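Local coordinates for protein geranylgeranyl Pyrophosphate Synthetase (Geoglobus acetivorans, PDB 5JFQ) that catalyses the magnesium-dependent addition of three isopentenyl diphosphate units to dimethylallyl diphosphate, giving mainly geranylgeranyl diphosphate and some farnesyl diphosphate, at residues 32-40 / 110-118. Numbering follows the deposited sequence.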
loop_
_atom_site.group_PDB
_atom_site.type_symbol
_atom_site.label_atom_id
_atom_site.label_comp_id
_atom_site.label_asym_id
_atom_site.label_seq_id
_atom_site.Cartn_x
_atom_site.Cartn_y
_atom_site.Cartn_z
ATOM N N LEU B 32 5.045 3.082 15.254
ATOM C CA LEU B 32 4.374 2.729 14.007
ATOM C C LEU B 32 3.169 1.827 14.253
ATOM O O LEU B 32 2.113 1.990 13.622
ATOM C CB LEU B 32 5.374 2.059 13.069
ATOM C CG LEU B 32 4.839 1.581 11.723
ATOM C CD1 LEU B 32 4.225 2.753 10.955
ATOM C CD2 LEU B 32 5.936 0.888 10.904
ATOM N N TYR B 33 3.295 0.888 15.183
ATOM C CA TYR B 33 2.223 -0.075 15.378
ATOM C C TYR B 33 1.129 0.465 16.289
ATOM O O TYR B 33 -0.039 0.084 16.136
ATOM C CB TYR B 33 2.806 -1.394 15.896
ATOM C CG TYR B 33 3.450 -2.185 14.778
ATOM C CD1 TYR B 33 4.797 -2.036 14.473
ATOM C CD2 TYR B 33 2.691 -3.030 13.982
ATOM C CE1 TYR B 33 5.377 -2.745 13.432
ATOM C CE2 TYR B 33 3.260 -3.743 12.934
ATOM C CZ TYR B 33 4.602 -3.601 12.666
ATOM O OH TYR B 33 5.160 -4.310 11.620
ATOM N N ARG B 34 1.473 1.358 17.221
ATOM C CA ARG B 34 0.440 2.037 17.990
ATOM C C ARG B 34 -0.508 2.752 17.043
ATOM O O ARG B 34 -1.734 2.655 17.178
ATOM C CB ARG B 34 1.091 3.009 18.971
ATOM C CG ARG B 34 0.411 3.162 20.332
ATOM C CD ARG B 34 1.139 4.244 21.153
ATOM N NE ARG B 34 2.576 3.968 21.254
ATOM C CZ ARG B 34 3.529 4.901 21.328
ATOM N NH1 ARG B 34 3.205 6.198 21.296
ATOM N NH2 ARG B 34 4.812 4.530 21.426
ATOM N N ALA B 35 0.055 3.407 16.025
ATOM C CA ALA B 35 -0.743 4.045 14.990
ATOM C C ALA B 35 -1.466 3.017 14.129
ATOM O O ALA B 35 -2.649 3.185 13.808
ATOM C CB ALA B 35 0.148 4.940 14.124
ATOM N N ALA B 36 -0.773 1.944 13.730
ATOM C CA ALA B 36 -1.397 0.986 12.817
ATOM C C ALA B 36 -2.503 0.174 13.473
ATOM O O ALA B 36 -3.355 -0.373 12.770
ATOM C CB ALA B 36 -0.357 0.026 12.235
ATOM N N ARG B 37 -2.511 0.062 14.789
ATOM C CA ARG B 37 -3.554 -0.689 15.464
ATOM C C ARG B 37 -4.575 0.214 16.107
ATOM O O ARG B 37 -5.493 -0.291 16.747
ATOM C CB ARG B 37 -2.969 -1.621 16.536
ATOM C CG ARG B 37 -2.528 -2.979 16.033
ATOM C CD ARG B 37 -1.533 -2.794 14.959
ATOM N NE ARG B 37 -0.760 -3.983 14.633
ATOM C CZ ARG B 37 -0.736 -4.569 13.444
ATOM N NH1 ARG B 37 -1.457 -4.071 12.446
ATOM N NH2 ARG B 37 0.046 -5.625 13.254
ATOM N N HIS B 38 -4.435 1.533 15.950
ATOM C CA HIS B 38 -5.328 2.472 16.621
ATOM C C HIS B 38 -6.791 2.205 16.282
ATOM O O HIS B 38 -7.618 2.035 17.183
ATOM C CB HIS B 38 -4.946 3.903 16.261
ATOM C CG HIS B 38 -5.748 4.931 16.987
ATOM N ND1 HIS B 38 -5.856 4.957 18.362
ATOM C CD2 HIS B 38 -6.492 5.967 16.529
ATOM C CE1 HIS B 38 -6.633 5.962 18.718
ATOM N NE2 HIS B 38 -7.029 6.595 17.627
ATOM N N TYR B 39 -7.134 2.151 14.993
ATOM C CA TYR B 39 -8.539 1.945 14.640
ATOM C C TYR B 39 -8.998 0.529 14.952
ATOM O O TYR B 39 -10.142 0.328 15.379
ATOM C CB TYR B 39 -8.790 2.257 13.164
ATOM C CG TYR B 39 -8.696 3.724 12.808
ATOM C CD1 TYR B 39 -8.794 4.719 13.786
ATOM C CD2 TYR B 39 -8.501 4.119 11.489
ATOM C CE1 TYR B 39 -8.701 6.043 13.453
ATOM C CE2 TYR B 39 -8.402 5.451 11.154
ATOM C CZ TYR B 39 -8.509 6.405 12.133
ATOM O OH TYR B 39 -8.407 7.733 11.778
ATOM N N LEU B 40 -8.146 -0.471 14.712
ATOM C CA LEU B 40 -8.560 -1.840 14.999
ATOM C C LEU B 40 -8.940 -1.985 16.462
ATOM O O LEU B 40 -9.956 -2.607 16.787
ATOM C CB LEU B 40 -7.458 -2.838 14.634
ATOM C CG LEU B 40 -7.147 -2.940 13.140
ATOM C CD1 LEU B 40 -5.776 -3.552 12.912
ATOM C CD2 LEU B 40 -8.229 -3.712 12.388
ATOM N N LEU B 110 2.679 5.781 6.979
ATOM C CA LEU B 110 3.341 4.495 7.200
ATOM C C LEU B 110 2.418 3.491 7.872
ATOM O O LEU B 110 2.541 2.286 7.628
ATOM C CB LEU B 110 4.611 4.656 8.045
ATOM C CG LEU B 110 5.770 5.475 7.458
ATOM C CD1 LEU B 110 6.909 5.715 8.475
ATOM C CD2 LEU B 110 6.286 4.863 6.161
ATOM N N ALA B 111 1.509 3.949 8.733
ATOM C CA ALA B 111 0.642 2.996 9.416
ATOM C C ALA B 111 -0.274 2.299 8.418
ATOM O O ALA B 111 -0.360 1.065 8.402
ATOM C CB ALA B 111 -0.159 3.684 10.517
ATOM N N GLY B 112 -0.944 3.071 7.558
ATOM C CA GLY B 112 -1.751 2.465 6.513
ATOM C C GLY B 112 -0.921 1.659 5.528
ATOM O O GLY B 112 -1.342 0.587 5.085
ATOM N N ASP B 113 0.271 2.161 5.172
ATOM C CA ASP B 113 1.164 1.390 4.306
ATOM C C ASP B 113 1.495 0.041 4.921
ATOM O O ASP B 113 1.682 -0.942 4.196
ATOM C CB ASP B 113 2.459 2.148 4.044
ATOM C CG ASP B 113 2.292 3.274 3.057
ATOM O OD1 ASP B 113 1.207 3.414 2.462
ATOM O OD2 ASP B 113 3.272 4.023 2.867
ATOM N N THR B 114 1.572 -0.011 6.255
ATOM C CA THR B 114 1.866 -1.248 6.966
ATOM C C THR B 114 0.664 -2.179 6.965
ATOM O O THR B 114 0.777 -3.364 6.628
ATOM C CB THR B 114 2.277 -0.945 8.402
ATOM O OG1 THR B 114 3.470 -0.146 8.421
ATOM C CG2 THR B 114 2.502 -2.258 9.152
ATOM N N LEU B 115 -0.496 -1.664 7.360
ATOM C CA LEU B 115 -1.729 -2.425 7.210
ATOM C C LEU B 115 -1.873 -2.949 5.786
ATOM O O LEU B 115 -2.245 -4.112 5.571
ATOM C CB LEU B 115 -2.923 -1.547 7.603
ATOM C CG LEU B 115 -3.020 -1.244 9.110
ATOM C CD1 LEU B 115 -4.071 -0.170 9.427
ATOM C CD2 LEU B 115 -3.287 -2.521 9.925
ATOM N N TYR B 116 -1.561 -2.103 4.800
ATOM C CA TYR B 116 -1.720 -2.474 3.394
ATOM C C TYR B 116 -0.916 -3.727 3.065
ATOM O O TYR B 116 -1.441 -4.675 2.480
ATOM C CB TYR B 116 -1.278 -1.301 2.517
ATOM C CG TYR B 116 -1.918 -1.124 1.142
ATOM C CD1 TYR B 116 -2.721 -2.103 0.540
ATOM C CD2 TYR B 116 -1.681 0.055 0.438
ATOM C CE1 TYR B 116 -3.271 -1.887 -0.739
ATOM C CE2 TYR B 116 -2.203 0.284 -0.818
ATOM C CZ TYR B 116 -2.999 -0.664 -1.407
ATOM O OH TYR B 116 -3.489 -0.331 -2.658
ATOM N N ALA B 117 0.372 -3.741 3.418
ATOM C CA ALA B 117 1.175 -4.937 3.196
ATOM C C ALA B 117 0.685 -6.086 4.073
ATOM O O ALA B 117 0.595 -7.237 3.615
ATOM C CB ALA B 117 2.657 -4.649 3.464
ATOM N N GLU B 118 0.343 -5.788 5.332
ATOM C CA GLU B 118 -0.064 -6.847 6.240
ATOM C C GLU B 118 -1.261 -7.603 5.690
ATOM O O GLU B 118 -1.355 -8.827 5.864
ATOM C CB GLU B 118 -0.348 -6.276 7.626
ATOM C CG GLU B 118 0.902 -6.133 8.486
ATOM C CD GLU B 118 0.643 -5.461 9.840
ATOM O OE1 GLU B 118 -0.204 -4.527 9.915
ATOM O OE2 GLU B 118 1.308 -5.862 10.833
#
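Leu32 lays its two methyls over the first turn of the 110-118 segment, Leu110 to Thr114: CD1 packs 3.5 Å from Leu110 CB, and CD2 comes up beside the hydroxyl of Thr114. Its CG stands anti to the backbone N (chi1 178°), which carries the fork across to the other helix. The hydroxyl proton is spent on Leu110 O, and its meeting with Leu32 CD2 is van der Waals contact. One turn on from Leu32 the backbones draw close, with Ala36 CA and Ala111 CA 4.4 Å apart, and Ala111 CB sits against the CB atoms of Ala35 and Ala36. Leu115 follows, its CD1 against Ala36 O and its CD2 at the edge of the Arg37 guanidinium. Arg37 bends at chi2 and meets Glu118 end-on in a salt bridge, NH1 to OE1 at 2.9 Å and NH2 to OE2 at 2.7 Å; the planes are nearly parallel (6° apart) but stepped, so both bonds are tilted and bent. Arg37 NH2 also hydrogen-bonds Lys25 O. Tyr33 CD2 lies over one guanidinium face, while Glu118 OE2 stands at the ring's edge and Tyr33 OH bonds Glu149 of the second subunit. A methionine in place of Arg37 would probably leave the buried Glu118 carboxylate without its charged mate and free to turn. In this mainly helical prenyltransferase fold, segments 32-36 and 110-118 (part of helix 105-123) cross at -75°, with helix 99-103 against Ala35 and helix 67-88 touching Leu40.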